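Local coordinates for protein glutathione S-transferase omega-like 2 (Saccharomyces cerevisiae, PDB 5LKB) that acts as a glutathione-dependent thiol transferase of the Xi class, reducing dehydroascorbate and dimethylarsinic acid and reacting with glutathionyl-(hydro)quinones, at residues 56-61 and 331-336; 293-298 and 321-326. All coordinates share one frame; numbering follows the deposited sequence.

Both contacts are small and wholly apolar, with no hydrogen bond across either, but they sit at different levels of the fold. Contact 1 joins the thioredoxin-like N-terminal domain to the all-helical C-terminal domain, pairing the end of helix 47-58 with the short helix 331-334; it is only partly buried. Contact 2 lies inside the helical domain, where helices 285-304 and 317-329 cross with every touching residue buried. Two alanines let the backbones come close in contact 1, whereas branched side chains and an indole fill the gap in contact 2. The two meet where F333 packs against L326.

Contact 1 of 2, residues 56-61 and 331-336; sequences RALKGL and DAFRYT
A57 and A332 face each other where two helix ends meet, their CA atoms 5.5 Å apart, the nearest such pair between 56-61 and 331-336. Helix 47-58 finishes here in a Schellman motif: L61 N bonds to R56 O and G60 N to A57 O, with G60 as the C-prime residue at a positive phi of 71°. On the other side, 331-334 is one short helical turn, and the chain leaves it at Y335. T336 then folds back over that turn, its OG1 lying 2.7 Å from A332 O as hydrogen-bond donor, in the plane of the carbonyl.

Two methyl groups make the centre of the contact: A57 CB lies 3.7 Å from A332 CB, coming in against the flank of that methyl. L58 widens it from the next position. Its CB sets off past the partner, but with CG set beside the backbone N (chi1 -75°) the branch turns back, and CD2 comes to 3.7 Å from A332 CB. A332 CB thus touches both A57 and, through CG and CD2, L58. The other branch reaches on to the aromatic ring, where L58 CD1 lies 4.2 Å from F333 CE1, a looser touch made at a slant to the ring.

Around this patch the C-terminal domain adds further packing: I288 of helix 285-304 and the loop residue L283 touch both L58 and F333, and Y291 meets the F333 ring edge-to-face. This is the domain interface of a glutathione transferase, well away from the glutathione site. I54 and H50 of helix 47-58 extend it along that helix, I54 against F333 and H50 through a hydrogen bond to T336 OG1, while L326 of helix 317-329 backs F333 from within the helical domain.

Contact 2 of 2, residues 293-298 and 321-326; sequences TVIRFD and LWVRNL
The indole of W322 meets V294 at its six-membered ring, CZ3 lying 4.0 Å from V294 CG2 in an oblique approach to the ring. One face of the indole is taken by its own helix: L326, one turn on, places CD1 3.4 Å above the ring plane, offset toward the rim. The nitrogen side is fixed separately, NE1 bonding to OD1 of D287 at the start of helix 285-304, so the same helix holds the tryptophan by a polar grip and by packing.

V294 is the shared partner of W322 and V323. Its two methyls divide the work: CG2 goes to the indole, while CG1, anti to the backbone N (chi1 179°), meets V323 CG2 at 3.8 Å and approaches V323 CB equally closely. V323 points toward the other helix, and its CG2 serves two neighbours, since I295 CD1 also comes within 4.0 Å of it. I295 arrives less directly. Its CB heads past V323, but the chain bends at CG1 (chi2 67°) and brings the terminal methyl back.

These are two helices of the all-helical C-terminal domain of the GST fold, running steeply across one another at a signed angle of -106°, with the short segment axes 10.3 Å apart at closest approach. The I295 side chain is about 11 Å from that of C46, the nucleophile. R296, next along the helix, turns toward the N-terminal domain, where its guanidinium bonds to A45 O and H50 ND1. Beyond the indole, L290 of helix 285-304 and L253 of helix 232-264 touch W322, and F339 of helix 339-349 lies against I295.

Contact 1 of 2, residues 56-61 and 331-336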
ATOM      1  N   ARG A  56      10.133 -29.926   1.100  1.00 15.96           N
ATOM      2  CA  ARG A  56       9.782 -31.143   0.383  1.00 16.13           C
ATOM      3  C   ARG A  56      10.499 -31.240  -0.959  1.00 18.51           C
ATOM      4  O   ARG A  56      10.996 -32.311  -1.359  1.00 17.34           O
ATOM      5  CB  ARG A  56       8.258 -31.291   0.271  1.00 15.07           C
ATOM      6  CG  ARG A  56       7.769 -32.405  -0.660  1.00 17.84           C
ATOM      7  CD  ARG A  56       6.305 -32.499  -0.530  1.00 15.59           C
ATOM      8  NE  ARG A  56       5.633 -33.302  -1.556  1.00 19.37           N
ATOM      9  CZ  ARG A  56       5.073 -32.874  -2.682  1.00 21.59           C
ATOM     10  NH1 ARG A  56       5.072 -31.573  -3.039  1.00 17.22           N
ATOM     11  NH2 ARG A  56       4.425 -33.737  -3.451  1.00 20.25           N
ATOM     12  N   ALA A  57      10.534 -30.153  -1.713  1.00 15.99           N
ATOM     13  CA  ALA A  57      11.235 -30.187  -2.992  1.00 14.31           C
ATOM     14  C   ALA A  57      12.741 -30.339  -2.817  1.00 19.56           C
ATOM     15  O   ALA A  57      13.365 -31.171  -3.506  1.00 19.13           O
ATOM     16  CB  ALA A  57      10.931 -28.922  -3.788  1.00 17.01           C
ATOM     17  N   LEU A  58      13.353 -29.545  -1.949  1.00 17.30           N
ATOM     18  CA  LEU A  58      14.803 -29.493  -1.804  1.00 18.54           C
ATOM     19  C   LEU A  58      15.320 -30.844  -1.321  1.00 19.99           C
ATOM     20  O   LEU A  58      16.428 -31.269  -1.673  1.00 22.74           O
ATOM     21  CB  LEU A  58      15.214 -28.400  -0.809  1.00 17.00           C
ATOM     22  CG  LEU A  58      15.121 -26.941  -1.316  1.00 17.36           C
ATOM     23  CD1 LEU A  58      15.416 -25.968  -0.177  1.00 19.84           C
ATOM     24  CD2 LEU A  58      16.072 -26.645  -2.416  1.00 20.40           C
ATOM     25  N   LYS A  59      14.531 -31.520  -0.500  1.00 18.18           N
ATOM     26  CA  LYS A  59      14.971 -32.807   0.030  1.00 18.16           C
ATOM     27  C   LYS A  59      14.547 -33.967  -0.855  1.00 21.87           C
ATOM     28  O   LYS A  59      14.779 -35.134  -0.467  1.00 22.18           O
ATOM     29  CB  LYS A  59      14.478 -32.975   1.467  1.00 18.74           C
ATOM     30  CG  LYS A  59      15.245 -32.102   2.514  1.00 19.77           C
ATOM     31  CD  LYS A  59      16.704 -32.465   2.624  1.00 27.06           C
ATOM     32  CE  LYS A  59      16.854 -33.666   3.531  1.00 19.35           C
ATOM     33  NZ  LYS A  59      18.045 -34.549   3.121  1.00 29.37           N
ATOM     34  N   GLY A  60      13.951 -33.699  -2.028  1.00 17.89           N
ATOM     35  CA  GLY A  60      13.655 -34.764  -2.980  1.00 19.13           C
ATOM     36  C   GLY A  60      12.556 -35.715  -2.590  1.00 21.34           C
ATOM     37  O   GLY A  60      12.648 -36.921  -2.883  1.00 21.86           O
ATOM     38  N   LEU A  61      11.542 -35.241  -1.893  1.00 17.57           N
ATOM     39  CA  LEU A  61      10.492 -36.033  -1.298  1.00 17.36           C
ATOM     40  C   LEU A  61       9.151 -35.906  -2.007  1.00 16.66           C
ATOM     41  O   LEU A  61       8.129 -36.351  -1.476  1.00 17.45           O
ATOM     42  CB  LEU A  61      10.351 -35.700   0.203  1.00 19.67           C
ATOM     43  CG  LEU A  61      11.581 -35.905   1.039  1.00 18.92           C
ATOM     44  CD1 LEU A  61      11.488 -35.230   2.401  1.00 23.69           C
ATOM     45  CD2 LEU A  61      11.780 -37.447   1.195  1.00 21.58           C
ATOM     46  N   ASP A 331      14.554 -23.697  -8.331  1.00 17.41           N
ATOM     47  CA  ASP A 331      13.218 -24.115  -8.731  1.00 19.29           C
ATOM     48  C   ASP A 331      12.323 -24.452  -7.531  1.00 17.86           C
ATOM     49  O   ASP A 331      11.093 -24.322  -7.627  1.00 18.34           O
ATOM     50  CB  ASP A 331      13.271 -25.351  -9.627  1.00 22.45           C
ATOM     51  CG  ASP A 331      13.863 -25.072 -11.002  1.00 28.73           C
ATOM     52  OD1 ASP A 331      14.090 -23.896 -11.354  1.00 28.00           O
ATOM     53  OD2 ASP A 331      14.099 -26.098 -11.681  1.00 35.45           O
ATOM     54  N   ALA A 332      12.898 -24.950  -6.423  1.00 17.42           N
ATOM     55  CA  ALA A 332      12.081 -25.296  -5.247  1.00 16.16           C
ATOM     56  C   ALA A 332      11.332 -24.087  -4.717  1.00 17.82           C
ATOM     57  O   ALA A 332      10.280 -24.259  -4.105  1.00 15.63           O
ATOM     58  CB  ALA A 332      12.942 -25.849  -4.118  1.00 18.05           C
ATOM     59  N   PHE A 333      11.920 -22.903  -4.900  1.00 16.47           N
ATOM     60  CA  PHE A 333      11.307 -21.642  -4.496  1.00 14.31           C
ATOM     61  C   PHE A 333      10.338 -21.136  -5.569  1.00 15.89           C
ATOM     62  O   PHE A 333       9.136 -20.984  -5.311  1.00 15.54           O
ATOM     63  CB  PHE A 333      12.403 -20.633  -4.170  1.00 14.40           C
ATOM     64  CG  PHE A 333      13.207 -20.941  -2.918  1.00 17.59           C
ATOM     65  CD1 PHE A 333      14.237 -21.887  -2.942  1.00 15.96           C
ATOM     66  CD2 PHE A 333      12.936 -20.330  -1.715  1.00 14.02           C
ATOM     67  CE1 PHE A 333      15.014 -22.138  -1.791  1.00 15.92           C
ATOM     68  CE2 PHE A 333      13.722 -20.570  -0.578  1.00 14.46           C
ATOM     69  CZ  PHE A 333      14.753 -21.518  -0.615  1.00 16.16           C
ATOM     70  N   ARG A 334      10.833 -20.961  -6.810  1.00 17.56           N
ATOM     71  CA  ARG A 334       9.981 -20.372  -7.845  1.00 19.18           C
ATOM     72  C   ARG A 334       8.691 -21.164  -8.007  1.00 17.02           C
ATOM     73  O   ARG A 334       7.598 -20.592  -8.084  1.00 17.02           O
ATOM     74  CB  ARG A 334      10.734 -20.388  -9.171  1.00 24.56           C
ATOM     75  CG  ARG A 334      10.035 -19.719 -10.272  1.00 24.67           C
ATOM     76  CD  ARG A 334      11.062 -19.736 -11.394  1.00 31.11           C
ATOM     77  NE  ARG A 334      10.622 -19.097 -12.611  1.00 38.20           N
ATOM     78  CZ  ARG A 334      11.442 -18.871 -13.650  1.00 35.44           C
ATOM     79  NH1 ARG A 334      12.737 -19.248 -13.617  1.00 37.33           N
ATOM     80  NH2 ARG A 334      10.978 -18.280 -14.721  1.00 31.78           N
ATOM     81  N   TYR A 335       8.815 -22.495  -8.126  1.00 16.87           N
ATOM     82  CA  TYR A 335       7.679 -23.306  -8.563  1.00 17.48           C
ATOM     83  C   TYR A 335       6.792 -23.755  -7.429  1.00 16.70           C
ATOM     84  O   TYR A 335       5.767 -24.413  -7.666  1.00 17.86           O
ATOM     85  CB  TYR A 335       8.141 -24.462  -9.475  1.00 17.71           C
ATOM     86  CG  TYR A 335       8.768 -23.913 -10.739  1.00 20.88           C
ATOM     87  CD1 TYR A 335       8.007 -23.228 -11.660  1.00 24.28           C
ATOM     88  CD2 TYR A 335      10.119 -23.993 -10.954  1.00 24.77           C
ATOM     89  CE1 TYR A 335       8.576 -22.670 -12.842  1.00 28.15           C
ATOM     90  CE2 TYR A 335      10.699 -23.431 -12.120  1.00 30.11           C
ATOM     91  CZ  TYR A 335       9.903 -22.769 -13.034  1.00 28.92           C
ATOM     92  OH  TYR A 335      10.415 -22.201 -14.190  1.00 29.53           O
ATOM     93  N   THR A 336       7.072 -23.279  -6.214  1.00 15.03           N
ATOM     94  CA  THR A 336       6.137 -23.365  -5.107  1.00 15.05           C
ATOM     95  C   THR A 336       5.521 -22.039  -4.730  1.00 13.07           C
ATOM     96  O   THR A 336       4.696 -22.011  -3.807  1.00 13.98           O
ATOM     97  CB  THR A 336       6.796 -23.922  -3.851  1.00 12.33           C
ATOM     98  OG1 THR A 336       7.897 -23.170  -3.375  1.00 13.91           O
ATOM     99  CG2 THR A 336       7.290 -25.399  -4.081  1.00 13.81           C
TER

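Contact 2 of 2, residues 293-298 and 321-326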
ATOM      1  N   THR A 293       8.023 -15.185   4.041  1.00 13.04           N
ATOM      2  CA  THR A 293       7.515 -13.860   4.377  1.00 13.85           C
ATOM      3  C   THR A 293       7.953 -12.843   3.340  1.00 12.29           C
ATOM      4  O   THR A 293       7.155 -11.996   2.884  1.00 13.52           O
ATOM      5  CB  THR A 293       7.962 -13.435   5.769  1.00 14.17           C
ATOM      6  OG1 THR A 293       7.435 -14.368   6.726  1.00 13.78           O
ATOM      7  CG2 THR A 293       7.457 -12.031   6.103  1.00 14.58           C
ATOM      8  N   VAL A 294       9.258 -12.785   3.067  1.00 11.96           N
ATOM      9  CA  VAL A 294       9.805 -11.749   2.191  1.00 13.44           C
ATOM     10  C   VAL A 294       9.169 -11.806   0.802  1.00 13.57           C
ATOM     11  O   VAL A 294       8.838 -10.759   0.240  1.00 12.94           O
ATOM     12  CB  VAL A 294      11.347 -11.790   2.113  1.00 15.40           C
ATOM     13  CG1 VAL A 294      11.905 -10.701   1.146  1.00 14.78           C
ATOM     14  CG2 VAL A 294      11.973 -11.530   3.479  1.00 15.87           C
ATOM     15  N   ILE A 295       8.903 -13.003   0.252  1.00 12.77           N
ATOM     16  CA  ILE A 295       8.298 -13.119  -1.080  1.00 13.51           C
ATOM     17  C   ILE A 295       6.864 -12.592  -1.128  1.00 12.55           C
ATOM     18  O   ILE A 295       6.384 -12.193  -2.197  1.00 13.34           O
ATOM     19  CB  ILE A 295       8.409 -14.578  -1.603  1.00 12.04           C
ATOM     20  CG1 ILE A 295       8.352 -14.596  -3.132  1.00 14.19           C
ATOM     21  CG2 ILE A 295       7.371 -15.472  -1.008  1.00 12.69           C
ATOM     22  CD1 ILE A 295       9.524 -13.973  -3.844  1.00 12.81           C
ATOM     23  N   ARG A 296       6.182 -12.575   0.014  1.00 11.94           N
ATOM     24  CA  ARG A 296       4.819 -12.069   0.169  1.00 13.14           C
ATOM     25  C   ARG A 296       4.787 -10.590   0.551  1.00 12.17           C
ATOM     26  O   ARG A 296       3.701  -9.971   0.589  1.00 13.98           O
ATOM     27  CB  ARG A 296       4.074 -12.924   1.219  1.00 12.13           C
ATOM     28  CG  ARG A 296       3.730 -14.293   0.737  1.00 12.57           C
ATOM     29  CD  ARG A 296       3.214 -15.170   1.898  1.00 12.92           C
ATOM     30  NE  ARG A 296       2.767 -16.479   1.353  1.00 12.56           N
ATOM     31  CZ  ARG A 296       3.585 -17.418   0.840  1.00 12.85           C
ATOM     32  NH1 ARG A 296       4.867 -17.282   0.907  1.00 13.13           N
ATOM     33  NH2 ARG A 296       3.045 -18.448   0.239  1.00 14.31           N
ATOM     34  N   PHE A 297       5.945 -10.020   0.843  1.00 11.40           N
ATOM     35  CA  PHE A 297       5.951  -8.704   1.498  1.00 14.43           C
ATOM     36  C   PHE A 297       5.471  -7.617   0.557  1.00 12.54           C
ATOM     37  O   PHE A 297       4.512  -6.879   0.889  1.00 13.38           O
ATOM     38  CB  PHE A 297       7.352  -8.394   2.046  1.00 13.27           C
ATOM     39  CG  PHE A 297       7.378  -7.315   3.092  1.00 12.52           C
ATOM     40  CD1 PHE A 297       7.501  -5.981   2.734  1.00 14.51           C
ATOM     41  CD2 PHE A 297       7.325  -7.639   4.419  1.00 14.78           C
ATOM     42  CE1 PHE A 297       7.503  -5.002   3.706  1.00 13.32           C
ATOM     43  CE2 PHE A 297       7.324  -6.627   5.396  1.00 15.72           C
ATOM     44  CZ  PHE A 297       7.427  -5.338   5.059  1.00 13.47           C
ATOM     45  N   ASP A 298       6.085  -7.517  -0.637  1.00 11.93           N
ATOM     46  CA  ASP A 298       5.633  -6.483  -1.566  1.00 12.05           C
ATOM     47  C   ASP A 298       4.287  -6.814  -2.185  1.00 13.45           C
ATOM     48  O   ASP A 298       3.462  -5.894  -2.336  1.00 13.47           O
ATOM     49  CB  ASP A 298       6.697  -6.175  -2.630  1.00 11.23           C
ATOM     50  CG  ASP A 298       7.947  -5.546  -2.052  1.00 11.59           C
ATOM     51  OD1 ASP A 298       7.954  -5.246  -0.839  1.00 15.10           O
ATOM     52  OD2 ASP A 298       8.914  -5.292  -2.811  1.00 14.51           O
ATOM     53  N   LEU A 321      18.109  -8.466  -3.281  1.00 17.04           N
ATOM     54  CA  LEU A 321      18.992  -9.311  -4.073  1.00 18.52           C
ATOM     55  C   LEU A 321      18.906 -10.771  -3.632  1.00 16.45           C
ATOM     56  O   LEU A 321      18.732 -11.673  -4.470  1.00 18.16           O
ATOM     57  CB  LEU A 321      20.395  -8.774  -3.920  1.00 18.33           C
ATOM     58  CG  LEU A 321      21.473  -9.606  -4.616  1.00 20.57           C
ATOM     59  CD1 LEU A 321      21.312  -9.587  -6.067  1.00 21.72           C
ATOM     60  CD2 LEU A 321      22.837  -9.022  -4.194  1.00 24.09           C
ATOM     61  N   TRP A 322      18.892 -10.990  -2.308  1.00 16.43           N
ATOM     62  CA  TRP A 322      18.815 -12.325  -1.753  1.00 16.17           C
ATOM     63  C   TRP A 322      17.516 -13.039  -2.153  1.00 18.43           C
ATOM     64  O   TRP A 322      17.532 -14.224  -2.505  1.00 17.23           O
ATOM     65  CB  TRP A 322      18.997 -12.191  -0.239  1.00 17.96           C
ATOM     66  CG  TRP A 322      18.613 -13.391   0.576  1.00 17.43           C
ATOM     67  CD1 TRP A 322      19.424 -14.442   0.946  1.00 21.24           C
ATOM     68  CD2 TRP A 322      17.334 -13.673   1.138  1.00 15.18           C
ATOM     69  NE1 TRP A 322      18.707 -15.326   1.675  1.00 17.35           N
ATOM     70  CE2 TRP A 322      17.421 -14.887   1.818  1.00 16.66           C
ATOM     71  CE3 TRP A 322      16.097 -13.005   1.111  1.00 14.73           C
ATOM     72  CZ2 TRP A 322      16.335 -15.451   2.487  1.00 16.51           C
ATOM     73  CZ3 TRP A 322      15.039 -13.532   1.762  1.00 16.60           C
ATOM     74  CH2 TRP A 322      15.140 -14.760   2.433  1.00 18.32           C
ATOM     75  N   VAL A 323      16.361 -12.347  -2.107  1.00 14.73           N
ATOM     76  CA  VAL A 323      15.111 -13.046  -2.349  1.00 14.47           C
ATOM     77  C   VAL A 323      14.948 -13.312  -3.842  1.00 16.45           C
ATOM     78  O   VAL A 323      14.365 -14.330  -4.230  1.00 14.43           O
ATOM     79  CB  VAL A 323      13.919 -12.270  -1.724  1.00 14.02           C
ATOM     80  CG1 VAL A 323      13.503 -11.048  -2.581  1.00 15.84           C
ATOM     81  CG2 VAL A 323      12.709 -13.145  -1.618  1.00 16.78           C
ATOM     82  N   ARG A 324      15.430 -12.389  -4.684  1.00 16.10           N
ATOM     83  CA  ARG A 324      15.391 -12.611  -6.119  1.00 16.21           C
ATOM     84  C   ARG A 324      16.311 -13.755  -6.516  1.00 17.55           C
ATOM     85  O   ARG A 324      15.940 -14.554  -7.384  1.00 17.75           O
ATOM     86  CB  ARG A 324      15.772 -11.338  -6.891  1.00 14.93           C
ATOM     87  CG  ARG A 324      14.630 -10.344  -6.862  1.00 15.76           C
ATOM     88  CD  ARG A 324      15.026  -9.091  -7.620  1.00 16.01           C
ATOM     89  NE  ARG A 324      16.143  -8.389  -7.003  1.00 17.36           N
ATOM     90  CZ  ARG A 324      16.863  -7.464  -7.637  1.00 18.71           C
ATOM     91  NH1 ARG A 324      16.597  -7.173  -8.888  1.00 19.23           N
ATOM     92  NH2 ARG A 324      17.868  -6.860  -7.007  1.00 19.67           N
ATOM     93  N   ASN A 325      17.478 -13.872  -5.867  1.00 15.84           N
ATOM     94  CA  ASN A 325      18.360 -15.005  -6.168  1.00 18.51           C
ATOM     95  C   ASN A 325      17.652 -16.323  -5.856  1.00 18.14           C
ATOM     96  O   ASN A 325      17.687 -17.271  -6.656  1.00 17.04           O
ATOM     97  CB  ASN A 325      19.668 -14.909  -5.372  1.00 19.83           C
ATOM     98  CG  ASN A 325      20.614 -16.082  -5.657  1.00 20.51           C
ATOM     99  OD1 ASN A 325      20.867 -16.397  -6.811  1.00 22.79           O
ATOM    100  ND2 ASN A 325      21.123 -16.685  -4.619  1.00 20.64           N
ATOM    101  N   LEU A 326      16.976 -16.403  -4.698  1.00 17.13           N
ATOM    102  CA  LEU A 326      16.262 -17.630  -4.336  1.00 16.29           C
ATOM    103  C   LEU A 326      15.126 -17.905  -5.305  1.00 17.76           C
ATOM    104  O   LEU A 326      14.967 -19.030  -5.804  1.00 16.44           O
ATOM    105  CB  LEU A 326      15.783 -17.580  -2.892  1.00 15.07           C
ATOM    106  CG  LEU A 326      16.866 -17.506  -1.838  1.00 16.20           C
ATOM    107  CD1 LEU A 326      16.277 -17.344  -0.481  1.00 17.77           C
ATOM    108  CD2 LEU A 326      17.773 -18.750  -1.866  1.00 18.53           C
TER